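Local atomic coordinates of protein A49R (Vaccinia virus, PDB entry 4D5T), a protein that binds the host ubiquitin-ligase subunit BTRC, so that the NF-kappa-B inhibitor NFKBIA is stabilised and NF-kappa-B-dependent gene expression is blocked. Residues E12-S17 against D145-Y150; E25-D30 against D47-S52; N33-N38 against R43-N48; S52-V57 against D100-L105; S89-N94 against A127-K132. One frame throughout, in Å; residues are numbered along the deposited sequence. Where two conformers were deposited one is given.

Interaction 1 of 5, residues E12-S17 against D145-Y150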
# COMPACT_ATOMS: atom_id res chain seq x y z
N GLU A 12 11.07 -1.44 13.51
CA GLU A 12 9.79 -0.84 13.13
C GLU A 12 8.92 -1.84 12.38
O GLU A 12 7.75 -1.99 12.68
CB GLU A 12 9.95 0.38 12.26
CG GLU A 12 8.62 1.13 12.11
CD GLU A 12 8.06 1.70 13.42
OE1 GLU A 12 8.84 1.98 14.31
OE2 GLU A 12 6.83 1.89 13.55
N LEU A 13 9.51 -2.56 11.43
CA LEU A 13 8.72 -3.51 10.65
C LEU A 13 8.25 -4.69 11.42
O LEU A 13 7.08 -5.08 11.33
CB LEU A 13 9.49 -4.01 9.48
CG LEU A 13 9.39 -3.14 8.27
CD1 LEU A 13 10.31 -3.79 7.22
CD2 LEU A 13 7.99 -3.04 7.69
N ALA A 14 9.10 -5.22 12.26
CA ALA A 14 8.72 -6.26 13.18
C ALA A 14 7.57 -5.82 14.06
O ALA A 14 6.60 -6.56 14.25
CB ALA A 14 9.91 -6.74 14.01
N SER A 15 7.70 -4.64 14.67
CA SER A 15 6.72 -4.19 15.62
C SER A 15 5.37 -3.87 14.95
O SER A 15 4.31 -4.18 15.50
CB SER A 15 7.21 -2.97 16.40
OG SER A 15 8.39 -3.26 17.09
N ILE A 16 5.39 -3.18 13.82
CA ILE A 16 4.12 -2.79 13.18
C ILE A 16 3.40 -4.02 12.59
O ILE A 16 2.17 -4.13 12.65
CB ILE A 16 4.26 -1.66 12.18
CG1 ILE A 16 2.90 -1.00 11.93
CG2 ILE A 16 4.89 -2.11 10.90
CD1 ILE A 16 2.34 -0.25 13.12
N SER A 17 4.16 -4.97 12.06
CA SER A 17 3.53 -6.22 11.55
C SER A 17 2.88 -7.04 12.68
O SER A 17 1.76 -7.54 12.50
CB SER A 17 4.52 -7.09 10.74
OG SER A 17 5.64 -7.49 11.49
N ASP A 145 10.50 -10.54 4.53
CA ASP A 145 10.95 -10.52 3.13
C ASP A 145 11.35 -9.09 2.75
O ASP A 145 12.37 -8.86 2.08
CB ASP A 145 9.85 -10.96 2.19
CG ASP A 145 9.54 -12.45 2.30
OD1 ASP A 145 10.31 -13.17 2.90
OD2 ASP A 145 8.48 -12.83 1.78
N ILE A 146 10.58 -8.10 3.24
CA ILE A 146 10.91 -6.71 3.01
C ILE A 146 12.20 -6.27 3.76
O ILE A 146 13.07 -5.56 3.21
CB ILE A 146 9.73 -5.80 3.40
CG1 ILE A 146 8.65 -5.98 2.36
CG2 ILE A 146 10.17 -4.36 3.51
CD1 ILE A 146 7.36 -5.33 2.67
N ARG A 147 12.37 -6.73 4.99
CA ARG A 147 13.60 -6.47 5.69
C ARG A 147 14.81 -6.99 4.91
O ARG A 147 15.83 -6.31 4.82
CB ARG A 147 13.58 -7.10 7.08
CG ARG A 147 12.65 -6.33 8.01
CD ARG A 147 12.34 -7.06 9.28
NE ARG A 147 13.56 -7.30 10.02
CZ ARG A 147 13.61 -7.86 11.22
NH1 ARG A 147 12.51 -8.31 11.82
NH2 ARG A 147 14.79 -8.01 11.80
N GLU A 148 14.72 -8.25 4.46
CA GLU A 148 15.80 -8.92 3.75
C GLU A 148 16.12 -8.21 2.44
O GLU A 148 17.28 -8.00 2.13
CB GLU A 148 15.36 -10.35 3.50
CG GLU A 148 16.38 -11.31 2.97
CD GLU A 148 15.78 -12.71 2.92
OE1 GLU A 148 14.64 -12.87 2.37
OE2 GLU A 148 16.41 -13.64 3.46
N ARG A 149 15.11 -7.78 1.71
CA ARG A 149 15.30 -7.14 0.42
C ARG A 149 15.80 -5.71 0.47
O ARG A 149 16.60 -5.33 -0.36
CB ARG A 149 14.02 -7.13 -0.36
CG ARG A 149 14.12 -6.55 -1.78
CD ARG A 149 13.10 -7.13 -2.74
NE ARG A 149 13.09 -6.40 -4.02
CZ ARG A 149 13.98 -6.53 -5.01
NH1 ARG A 149 15.03 -7.34 -4.93
NH2 ARG A 149 13.82 -5.82 -6.12
N TYR A 150 15.28 -4.91 1.40
CA TYR A 150 15.55 -3.47 1.42
C TYR A 150 16.39 -2.94 2.54
O TYR A 150 16.84 -1.82 2.46
CB TYR A 150 14.25 -2.70 1.42
CG TYR A 150 13.46 -2.85 0.18
CD1 TYR A 150 13.75 -2.08 -0.93
CD2 TYR A 150 12.46 -3.81 0.09
CE1 TYR A 150 13.04 -2.21 -2.06
CE2 TYR A 150 11.75 -3.97 -1.06
CZ TYR A 150 12.05 -3.16 -2.13
OH TYR A 150 11.38 -3.32 -3.28
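Leu13 of helix 9-23 pushes its CD1 methyl between two side chains of helix 132-150, and this apolar packing makes up most of the contact. Leu13 CD1 lies 3.5 Å from Arg147 CG and 3.8 Å from Ile146 CG2. The leucine slides past the arginine stem in the opposite direction but crosses Ile146 at about a right angle. A chi1 of -72° puts Ile146 CG1 beside the backbone N and sends CG2 away from it, to meet Leu13. Ile146 also packs on Val57 of helix 49-61.

The polar end of Arg147 plays a different part. Its chain bends at chi3 (61°), and Arg147 NH1 comes within 3.7 Å of Ala14 CB, approaching obliquely, while NE is hydrogen-bonded to His10 ND1. Segments 12-17 and 145-150 run almost antiparallel, at 163°, with axes 10.7 Å apart. Hydrocarbon thus does the joining on the buried side of the contact, and the arginine serves both environments: its aliphatic stem covers Leu13 while its charged head is held at the more exposed margin.

Interaction 2 of 5, residues E25-D30 against D47-S52. With SO4 (sulfate ion), chain I.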
# COMPACT_ATOMS: atom_id res chain seq x y z
N GLU A 25 -8.56 -7.94 13.37
CA GLU A 25 -9.98 -8.31 13.65
C GLU A 25 -10.86 -7.18 14.17
O GLU A 25 -12.06 -7.28 14.05
CB GLU A 25 -10.11 -9.48 14.61
CG GLU A 25 -9.21 -10.61 14.23
CD GLU A 25 -9.42 -11.11 12.80
OE1 GLU A 25 -10.54 -10.99 12.27
OE2 GLU A 25 -8.45 -11.63 12.17
N THR A 26 -10.27 -6.12 14.71
CA THR A 26 -11.00 -5.01 15.27
C THR A 26 -11.32 -3.99 14.19
O THR A 26 -12.02 -3.02 14.48
CB THR A 26 -10.22 -4.34 16.39
OG1 THR A 26 -9.06 -3.69 15.88
CG2 THR A 26 -9.72 -5.41 17.42
N ILE A 27 -10.82 -4.18 12.96
CA ILE A 27 -11.13 -3.23 11.93
C ILE A 27 -12.14 -3.76 10.91
O ILE A 27 -11.91 -4.76 10.22
CB ILE A 27 -9.88 -2.88 11.17
CG1 ILE A 27 -8.76 -2.54 12.15
CG2 ILE A 27 -10.16 -1.74 10.22
CD1 ILE A 27 -7.38 -2.50 11.53
N ASP A 28 -13.28 -3.11 10.85
CA ASP A 28 -14.34 -3.46 9.91
C ASP A 28 -13.77 -3.38 8.47
O ASP A 28 -13.01 -2.49 8.15
CB ASP A 28 -15.57 -2.52 10.10
CG ASP A 28 -16.77 -2.88 9.15
OD1 ASP A 28 -17.59 -3.73 9.56
OD2 ASP A 28 -16.93 -2.38 8.01
N ASN A 29 -14.16 -4.32 7.62
CA ASN A 29 -13.67 -4.36 6.25
C ASN A 29 -13.95 -3.11 5.47
O ASN A 29 -13.10 -2.69 4.69
CB ASN A 29 -14.25 -5.59 5.51
CG ASN A 29 -13.47 -5.93 4.27
OD1 ASN A 29 -12.26 -6.16 4.34
ND2 ASN A 29 -14.13 -5.89 3.14
N ASP A 30 -15.12 -2.50 5.66
CA ASP A 30 -15.44 -1.31 4.88
C ASP A 30 -14.53 -0.18 5.33
O ASP A 30 -14.13 0.66 4.51
CB ASP A 30 -16.93 -0.93 4.95
CG ASP A 30 -17.84 -1.91 4.20
OD1 ASP A 30 -17.42 -2.54 3.19
OD2 ASP A 30 -19.02 -2.03 4.63
N ASP A 47 -3.30 5.69 12.49
CA ASP A 47 -3.90 4.93 13.58
C ASP A 47 -4.38 3.55 13.15
O ASP A 47 -4.59 2.67 14.00
CB ASP A 47 -5.09 5.68 14.15
CG ASP A 47 -5.42 5.23 15.55
OD1 ASP A 47 -4.50 5.12 16.40
OD2 ASP A 47 -6.60 4.95 15.79
N ASN A 48 -4.59 3.34 11.85
CA ASN A 48 -4.82 1.97 11.35
C ASN A 48 -3.48 1.28 11.14
O ASN A 48 -2.71 1.73 10.34
CB ASN A 48 -5.61 2.03 10.03
CG ASN A 48 -5.88 0.66 9.43
OD1 ASN A 48 -5.08 -0.25 9.52
ND2 ASN A 48 -7.02 0.54 8.75
N PRO A 49 -3.16 0.19 11.90
CA PRO A 49 -1.84 -0.38 11.80
C PRO A 49 -1.45 -0.89 10.43
O PRO A 49 -0.26 -0.84 10.09
CB PRO A 49 -1.86 -1.56 12.80
CG PRO A 49 -3.09 -1.43 13.55
CD PRO A 49 -4.03 -0.47 12.88
N PHE A 50 -2.41 -1.36 9.63
CA PHE A 50 -2.08 -1.72 8.30
C PHE A 50 -1.62 -0.52 7.45
O PHE A 50 -0.71 -0.66 6.59
CB PHE A 50 -3.23 -2.48 7.59
CG PHE A 50 -2.84 -3.01 6.23
CD1 PHE A 50 -1.89 -3.99 6.10
CD2 PHE A 50 -3.49 -2.61 5.09
CE1 PHE A 50 -1.54 -4.54 4.83
CE2 PHE A 50 -3.14 -3.08 3.85
CZ PHE A 50 -2.21 -4.09 3.71
N ILE A 51 -2.24 0.62 7.65
CA ILE A 51 -1.82 1.86 6.94
C ILE A 51 -0.44 2.36 7.47
O ILE A 51 0.43 2.70 6.68
CB ILE A 51 -2.90 2.95 7.08
CG1 ILE A 51 -4.26 2.51 6.53
CG2 ILE A 51 -2.48 4.24 6.40
CD1 ILE A 51 -4.29 1.85 5.18
N SER A 52 -0.20 2.26 8.78
CA SER A 52 1.17 2.47 9.27
C SER A 52 2.22 1.54 8.66
O SER A 52 3.31 1.99 8.25
CB SER A 52 1.19 2.44 10.81
OG SER A 52 2.51 2.75 11.22
S SO4 I . -15.63 -7.76 8.42
O1 SO4 I . -16.08 -6.35 8.58
O2 SO4 I . -16.01 -8.64 9.54
O3 SO4 I . -14.20 -7.74 8.24
O4 SO4 I . -16.25 -8.31 7.20
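Ile27 extends its CD1 methyl over the side-chain amide of Asn48, 3.8 Å from OD1, and the same methyl touches the ring of Pro49 at CD, 4.1 Å away. Both isoleucine branches lie over the same face of the amide, CD1 near OD1 and CG2 nearer ND2. Asn48 is nearly extended (CG anti to the backbone N, chi1 179°), which carries the amide out to Ile27. Its two ends are already engaged: Asn48 OD1 accepts a weak hydrogen bond from Phe50 N at 2.9 Å, and ND2 is hydrogen-bonded to Asp35 OD2. Beyond the proline, helix 9-23 supplies Leu19, Val20 and Lys23 as packing partners.

Next along the chain from Ile27, Asp28 OD2 takes Asp30 N at 3.0 Å, the donor standing 43° out of the carboxylate plane. The preceding amide, Asn29 N, points almost straight (178°) at O1 of a sulfate ion, 3.0 Å away. This anion probably came from the crystallisation liquor and is also held by Lys132 NZ. Asp28 and Asn48 are thus both N-caps, of helices 29-40 and 49-61, and the contact joins the starts of two successive helices in this all-helical Bcl-2-like fold.

Interaction 3 of 5, residues N33-N38 against R43-N48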
# COMPACT_ATOMS: atom_id res chain seq x y z
N ASN A 33 -10.96 -0.74 3.87
CA ASN A 33 -10.91 -0.33 2.46
C ASN A 33 -10.95 1.17 2.25
O ASN A 33 -10.22 1.70 1.40
CB ASN A 33 -12.01 -1.00 1.65
CG ASN A 33 -11.80 -2.51 1.51
OD1 ASN A 33 -10.69 -3.03 1.77
ND2 ASN A 33 -12.85 -3.21 1.20
N LYS A 34 -11.77 1.89 3.00
CA LYS A 34 -11.70 3.41 2.95
C LYS A 34 -10.33 3.90 3.35
O LYS A 34 -9.81 4.80 2.76
CB LYS A 34 -12.83 4.17 3.74
N ASP A 35 -9.71 3.29 4.38
CA ASP A 35 -8.35 3.67 4.83
C ASP A 35 -7.31 3.40 3.76
O ASP A 35 -6.40 4.20 3.54
CB ASP A 35 -7.99 2.93 6.12
CG ASP A 35 -8.73 3.45 7.38
OD1 ASP A 35 -9.26 4.60 7.34
OD2 ASP A 35 -8.69 2.73 8.40
N ILE A 36 -7.45 2.28 3.03
CA ILE A 36 -6.56 1.99 1.90
C ILE A 36 -6.68 3.06 0.82
O ILE A 36 -5.66 3.57 0.34
CB ILE A 36 -6.80 0.54 1.38
CG1 ILE A 36 -6.31 -0.45 2.43
CG2 ILE A 36 -6.05 0.33 0.07
CD1 ILE A 36 -6.70 -1.89 2.17
N VAL A 37 -7.92 3.42 0.45
CA VAL A 37 -8.17 4.47 -0.54
C VAL A 37 -7.49 5.79 -0.08
O VAL A 37 -6.77 6.45 -0.84
CB VAL A 37 -9.66 4.71 -0.82
CG1 VAL A 37 -9.87 5.94 -1.74
CG2 VAL A 37 -10.26 3.48 -1.50
N ASN A 38 -7.74 6.14 1.15
CA ASN A 38 -7.16 7.37 1.69
C ASN A 38 -5.61 7.36 1.66
O ASN A 38 -5.00 8.36 1.38
CB ASN A 38 -7.73 7.68 3.06
CG ASN A 38 -9.18 8.22 2.99
OD1 ASN A 38 -9.56 8.84 2.03
ND2 ASN A 38 -9.91 8.11 4.07
N ARG A 43 -3.92 10.77 2.17
CA ARG A 43 -4.61 11.18 3.36
C ARG A 43 -4.60 10.00 4.37
O ARG A 43 -5.63 9.65 4.89
CB ARG A 43 -6.06 11.50 3.08
CG ARG A 43 -6.32 12.44 1.95
CD ARG A 43 -7.83 12.62 1.81
NE ARG A 43 -8.19 12.63 0.41
CZ ARG A 43 -8.90 11.69 -0.22
NH1 ARG A 43 -9.38 10.64 0.43
NH2 ARG A 43 -9.13 11.82 -1.52
N SER A 44 -3.43 9.47 4.66
CA SER A 44 -3.25 8.35 5.61
C SER A 44 -3.92 8.54 6.97
O SER A 44 -3.88 9.64 7.58
CB SER A 44 -1.77 8.12 5.90
OG SER A 44 -1.08 7.76 4.77
N ASN A 45 -4.49 7.45 7.47
CA ASN A 45 -4.82 7.37 8.88
C ASN A 45 -3.85 6.40 9.53
O ASN A 45 -4.07 5.16 9.47
CB ASN A 45 -6.27 6.90 9.07
CG ASN A 45 -6.56 6.52 10.50
OD1 ASN A 45 -5.88 6.97 11.43
ND2 ASN A 45 -7.54 5.69 10.69
N LEU A 46 -2.78 6.94 10.15
CA LEU A 46 -1.70 6.13 10.73
C LEU A 46 -2.14 5.37 11.98
O LEU A 46 -1.44 4.45 12.45
CB LEU A 46 -0.42 6.99 11.00
CG LEU A 46 0.14 7.60 9.69
CD1 LEU A 46 1.13 8.73 9.87
CD2 LEU A 46 0.73 6.53 8.80
N ASP A 47 -3.30 5.69 12.49
CA ASP A 47 -3.90 4.93 13.58
C ASP A 47 -4.38 3.55 13.15
O ASP A 47 -4.59 2.67 14.00
CB ASP A 47 -5.09 5.68 14.15
CG ASP A 47 -5.42 5.23 15.55
OD1 ASP A 47 -4.50 5.12 16.40
OD2 ASP A 47 -6.60 4.95 15.79
N ASN A 48 -4.59 3.34 11.85
CA ASN A 48 -4.82 1.97 11.35
C ASN A 48 -3.48 1.28 11.14
O ASN A 48 -2.71 1.73 10.34
CB ASN A 48 -5.61 2.03 10.03
CG ASN A 48 -5.88 0.66 9.43
OD1 ASN A 48 -5.08 -0.25 9.52
ND2 ASN A 48 -7.02 0.54 8.75
O HOH W 1 -5.89 5.86 5.68
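The carboxylate of Asp35 and the amide of Asn48 meet with their planes 75° apart. Asn48 ND2 gives its N-H to the anti lone pair of Asp35 OD2 in a nearly straight bond of 2.8 Å (173°), and the oxygen lies in the asparagine's amide plane. The amide of Asn45 is also turned steeply to the carboxylate, by 80°, but its ND2 stays 3.9 Å from Asp35 OD2. At the other end, Asn38 OD1 lies at the edge of the Arg43 guanidinium, near its plane, although the amide itself is rotated steeply against it; the approach to NH1 is so short that its detail is doubtful.

Backbone groups complete the join. Arg43 N donates to Asn38 O at 2.8 Å, just past the helix. A water bridges the two segments, donating to Asp35 O at 2.8 Å and accepting from Asn45 N at 2.8 Å. Asn45 OD1 in turn takes Asp47 N at 3.1 Å, an Asx turn set within the type I beta turn from Asn45 to Asn48, where Asn48 N bonds to Asn45 O.

The connection between helices 29-40 and 49-61 is in this way folded back along helix 29-40, at the surface. Ile51 of the second helix packs on Asp35, Ile36 and Ser44, while Ile36 faces inward to Ile131.

Interaction 4 of 5, residues S52-V57 against D100-L105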
# COMPACT_ATOMS: atom_id res chain seq x y z
N SER A 52 -0.20 2.26 8.78
CA SER A 52 1.17 2.47 9.27
C SER A 52 2.22 1.54 8.66
O SER A 52 3.31 1.99 8.25
CB SER A 52 1.19 2.44 10.81
OG SER A 52 2.51 2.75 11.22
N PHE A 53 1.87 0.27 8.51
CA PHE A 53 2.72 -0.72 7.77
C PHE A 53 2.99 -0.24 6.37
O PHE A 53 4.16 -0.16 5.94
CB PHE A 53 2.10 -2.12 7.81
CG PHE A 53 2.80 -3.14 6.94
CD1 PHE A 53 3.90 -3.83 7.42
CD2 PHE A 53 2.30 -3.44 5.71
CE1 PHE A 53 4.57 -4.73 6.63
CE2 PHE A 53 2.92 -4.46 4.94
CZ PHE A 53 4.06 -5.06 5.41
N LEU A 54 1.92 0.11 5.65
CA LEU A 54 2.11 0.56 4.25
C LEU A 54 3.02 1.79 4.19
O LEU A 54 3.87 1.93 3.28
CB LEU A 54 0.75 0.87 3.63
CG LEU A 54 -0.14 -0.32 3.37
CD1 LEU A 54 -1.52 0.10 2.93
CD2 LEU A 54 0.45 -1.21 2.26
N ASP A 55 2.81 2.74 5.10
CA ASP A 55 3.58 3.98 5.12
C ASP A 55 5.04 3.71 5.42
O ASP A 55 5.91 4.25 4.77
CB ASP A 55 2.97 4.93 6.17
CG ASP A 55 3.67 6.27 6.25
OD1 ASP A 55 3.47 7.06 5.35
OD2 ASP A 55 4.43 6.49 7.19
N THR A 56 5.29 2.83 6.38
CA THR A 56 6.66 2.35 6.67
C THR A 56 7.31 1.70 5.46
O THR A 56 8.43 2.03 5.10
CB THR A 56 6.67 1.48 7.91
OG1 THR A 56 6.27 2.29 9.01
CG2 THR A 56 8.06 0.94 8.19
N VAL A 57 6.58 0.81 4.75
CA VAL A 57 7.15 0.17 3.61
C VAL A 57 7.42 1.17 2.51
O VAL A 57 8.52 1.16 1.86
CB VAL A 57 6.18 -0.96 3.08
CG1 VAL A 57 6.66 -1.55 1.74
CG2 VAL A 57 6.07 -2.06 4.09
N ASP A 100 2.42 -4.15 -3.19
CA ASP A 100 2.95 -3.50 -4.42
C ASP A 100 1.87 -2.75 -5.20
O ASP A 100 2.12 -1.62 -5.68
CB ASP A 100 3.60 -4.61 -5.30
CG ASP A 100 4.16 -4.08 -6.64
OD1 ASP A 100 5.10 -3.29 -6.62
OD2 ASP A 100 3.61 -4.41 -7.68
N ALA A 101 0.67 -3.35 -5.34
CA ALA A 101 -0.39 -2.70 -6.02
C ALA A 101 -0.79 -1.40 -5.35
O ALA A 101 -0.93 -0.37 -6.03
CB ALA A 101 -1.62 -3.62 -6.17
N ILE A 102 -0.97 -1.42 -4.02
CA ILE A 102 -1.36 -0.24 -3.30
C ILE A 102 -0.32 0.88 -3.44
O ILE A 102 -0.70 2.01 -3.69
CB ILE A 102 -1.61 -0.58 -1.80
CG1 ILE A 102 -2.89 -1.44 -1.67
CG2 ILE A 102 -1.80 0.65 -0.99
CD1 ILE A 102 -3.01 -2.19 -0.35
N ILE A 103 0.95 0.54 -3.29
CA ILE A 103 2.02 1.53 -3.39
C ILE A 103 2.13 2.06 -4.80
O ILE A 103 2.27 3.28 -4.99
CB ILE A 103 3.31 0.91 -2.89
CG1 ILE A 103 3.21 0.87 -1.35
CG2 ILE A 103 4.51 1.69 -3.38
CD1 ILE A 103 4.37 0.17 -0.72
N THR A 104 1.97 1.19 -5.79
CA THR A 104 1.98 1.65 -7.21
C THR A 104 0.82 2.62 -7.48
O THR A 104 1.02 3.68 -8.14
CB THR A 104 1.87 0.46 -8.18
OG1 THR A 104 3.03 -0.37 -8.03
CG2 THR A 104 1.82 0.96 -9.63
N LEU A 105 -0.36 2.32 -6.96
CA LEU A 105 -1.50 3.19 -7.14
C LEU A 105 -1.22 4.56 -6.48
O LEU A 105 -1.62 5.61 -6.99
CB LEU A 105 -2.82 2.56 -6.61
CG LEU A 105 -3.24 1.33 -7.47
CD1 LEU A 105 -4.41 0.63 -6.84
CD2 LEU A 105 -3.57 1.62 -8.89
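Asp100 O, a backbone oxygen of helix 95-109, is gripped twice by Thr104: the hydroxyl OG1 donates to it at 2.8 Å, and the amide N donates from the opposite face of the carbonyl plane, also at 2.8 Å. Thr104 lies on the flank of the helix that meets Cys82 and Lys86 of helix 76-87, and Lys86 also forms a salt bridge with Asp100 OD2.

Contact with helix 49-61 is made by other residues and is purely apolar. Leu54 CD1 packs on Ile102 CG2 at 4.0 Å, and Val57 CG1 on Ile103 CD1 at 3.8 Å; in each pair the side chains cross at about a right angle. The centre of this contact lies about 2 Å from the centre of the chain, in the interior of the Bcl-2-like helical fold, where the short helix segments pass at -69° with axes 10.8 Å apart.

With chi1 at 172°, Val57 turns CG1 away from its own amide nitrogen to meet Ile103, whereas its CG2 branch rests 3.8 Å above one face of the Phe53 ring, toward the rim. Phe53 continues to Leu13 and Ile16 of helix 9-23. Phe39 of helix 29-40 touches both Leu54 and Ile102.

Interaction 5 of 5, residues S89-N94 against A127-K132. With SO4 (sulfate ion), chain I.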
# COMPACT_ATOMS: atom_id res chain seq x y z
N SER A 89 -4.36 -8.05 -8.22
CA SER A 89 -3.71 -8.61 -7.01
C SER A 89 -4.70 -8.62 -5.86
O SER A 89 -4.65 -9.47 -5.01
CB SER A 89 -2.42 -7.85 -6.59
OG SER A 89 -1.42 -7.83 -7.63
N PHE A 90 -5.62 -7.66 -5.85
CA PHE A 90 -6.60 -7.57 -4.74
C PHE A 90 -7.52 -8.76 -4.70
O PHE A 90 -8.15 -9.07 -3.65
CB PHE A 90 -7.45 -6.32 -4.82
CG PHE A 90 -6.72 -5.06 -4.63
CD1 PHE A 90 -5.95 -4.85 -3.51
CD2 PHE A 90 -6.75 -4.09 -5.61
CE1 PHE A 90 -5.25 -3.69 -3.34
CE2 PHE A 90 -6.06 -2.92 -5.45
CZ PHE A 90 -5.31 -2.70 -4.29
N TYR A 91 -7.64 -9.48 -5.84
CA TYR A 91 -8.53 -10.62 -5.91
C TYR A 91 -7.79 -11.94 -5.71
O TYR A 91 -8.40 -12.99 -5.74
CB TYR A 91 -9.21 -10.65 -7.24
CG TYR A 91 -9.94 -9.31 -7.65
CD1 TYR A 91 -10.67 -8.56 -6.76
CD2 TYR A 91 -9.90 -8.89 -8.99
CE1 TYR A 91 -11.39 -7.46 -7.16
CE2 TYR A 91 -10.59 -7.74 -9.43
CZ TYR A 91 -11.38 -7.07 -8.50
OH TYR A 91 -12.13 -5.96 -8.97
N LYS A 92 -6.48 -11.86 -5.52
CA LYS A 92 -5.63 -13.08 -5.38
C LYS A 92 -5.05 -13.19 -3.99
O LYS A 92 -5.34 -12.34 -3.15
CB LYS A 92 -4.55 -13.05 -6.46
CG LYS A 92 -5.14 -13.10 -7.86
CD LYS A 92 -4.09 -13.02 -8.94
CE LYS A 92 -3.79 -14.43 -9.44
NZ LYS A 92 -3.32 -14.38 -10.85
N ASP A 93 -4.23 -14.21 -3.74
CA ASP A 93 -3.80 -14.57 -2.39
C ASP A 93 -2.36 -14.24 -2.06
O ASP A 93 -1.77 -14.83 -1.12
CB ASP A 93 -4.00 -16.08 -2.15
CG ASP A 93 -5.47 -16.48 -2.20
OD1 ASP A 93 -6.37 -15.64 -1.94
OD2 ASP A 93 -5.74 -17.66 -2.51
N ASN A 94 -1.77 -13.31 -2.79
CA ASN A 94 -0.37 -12.93 -2.57
C ASN A 94 -0.30 -11.53 -1.97
O ASN A 94 -0.61 -10.56 -2.65
CB ASN A 94 0.41 -13.02 -3.90
CG ASN A 94 1.90 -12.70 -3.76
OD1 ASN A 94 2.30 -11.67 -3.23
ND2 ASN A 94 2.74 -13.62 -4.25
N ALA A 127 -13.49 -0.31 -2.83
CA ALA A 127 -14.57 -0.57 -1.88
C ALA A 127 -15.08 -2.01 -1.91
O ALA A 127 -15.58 -2.49 -0.92
CB ALA A 127 -15.70 0.42 -2.08
N ASP A 128 -14.90 -2.72 -3.03
CA ASP A 128 -15.41 -4.06 -3.15
C ASP A 128 -14.41 -5.19 -2.79
O ASP A 128 -14.74 -6.38 -2.91
CB ASP A 128 -15.98 -4.26 -4.57
CG ASP A 128 -17.32 -3.58 -4.75
OD1 ASP A 128 -17.97 -3.14 -3.76
OD2 ASP A 128 -17.73 -3.45 -5.92
N ILE A 129 -13.19 -4.84 -2.39
CA ILE A 129 -12.17 -5.88 -2.08
C ILE A 129 -12.36 -6.46 -0.69
O ILE A 129 -13.11 -5.95 0.16
CB ILE A 129 -10.72 -5.38 -2.30
CG1 ILE A 129 -10.23 -4.42 -1.17
CG2 ILE A 129 -10.55 -4.81 -3.71
CD1 ILE A 129 -8.77 -4.01 -1.28
N ASP A 130 -11.71 -7.59 -0.48
CA ASP A 130 -11.79 -8.29 0.80
C ASP A 130 -10.48 -9.00 1.07
O ASP A 130 -10.30 -10.17 0.77
CB ASP A 130 -12.95 -9.25 0.76
CG ASP A 130 -13.07 -10.06 2.04
OD1 ASP A 130 -12.42 -9.67 3.11
OD2 ASP A 130 -13.83 -11.08 1.86
N ILE A 131 -9.56 -8.32 1.66
CA ILE A 131 -8.19 -8.81 1.81
C ILE A 131 -7.76 -9.16 3.23
O ILE A 131 -6.56 -9.35 3.51
CB ILE A 131 -7.14 -7.85 1.15
CG1 ILE A 131 -7.08 -6.43 1.80
CG2 ILE A 131 -7.40 -7.72 -0.35
CD1 ILE A 131 -5.89 -5.60 1.34
N LYS A 132 -8.65 -9.08 4.20
CA LYS A 132 -8.27 -9.33 5.58
C LYS A 132 -7.56 -10.74 5.76
O LYS A 132 -6.59 -10.83 6.48
CB LYS A 132 -9.48 -9.18 6.56
CG LYS A 132 -9.85 -7.71 6.83
CD LYS A 132 -11.14 -7.49 7.66
CE LYS A 132 -10.98 -7.81 9.10
NZ LYS A 132 -12.19 -7.32 9.82
S SO4 I . -15.63 -7.76 8.42
O1 SO4 I . -16.08 -6.35 8.58
O2 SO4 I . -16.01 -8.64 9.54
O3 SO4 I . -14.20 -7.74 8.24
O4 SO4 I . -16.25 -8.31 7.20
O HOH W 2 -10.65 -9.02 -2.84
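Phe90 and Ile129 lean obliquely against each other, the isoleucine CG2 meeting the phenylalanine CB and its CD1 meeting the ring. Ile129 CG2 presses on Phe90 CB at 3.6 Å, and Ile129 CD1 reaches Phe90 CD1 at 3.7 Å. That spread follows from chi1 of 76°, which sets Ile129 CG1 between the backbone N and carbonyl carbon and turns CG2 beside the N. The Tyr91 ring comes more loosely to the same methyl, with CE1 4.4 Å from Ile129 CG2. Ile131 points its own CG2 at the backbone, 3.6 Å from Phe90 O.

Phe90 O accepts a hydrogen bond from a water at 2.6 Å, which in turn accepts from Asp130 N; the water lies at the edge of the Tyr91 ring, in its plane. Lys132 NZ binds sulfate O3 and also Ile27 O. Deeper in, Phe90 meets Ile98 and Ile102 of helix 95-109 and stacks edge-to-face with Phe87. The two interhelical loops are therefore held by an apolar inner layer, while one water bridges Phe90 O and Asp130 N.

How the interactions relate
From the N terminus, helix 9-23 opens interaction 1, which closes only at helix 132-150 and so encloses the other four. Interactions 2 and 3 follow, sharing Asp47 and Asn48; interaction 3 ends in the loop before helix 49-61, interaction 2 in its first turn, and they tie the start and body of helix 29-40 to the approach and start of helix 49-61. Interaction 4 opens at Ser52, shared with interaction 2, and runs to helix 95-109. Interaction 5 crosses it along the chain, tying the loop before helix 95-109 to that before helix 132-150; Phe90 packs on Ile102 between them. Interactions 2 and 5 meet at the sulfate ion and through Lys132 NZ and Ile27 O.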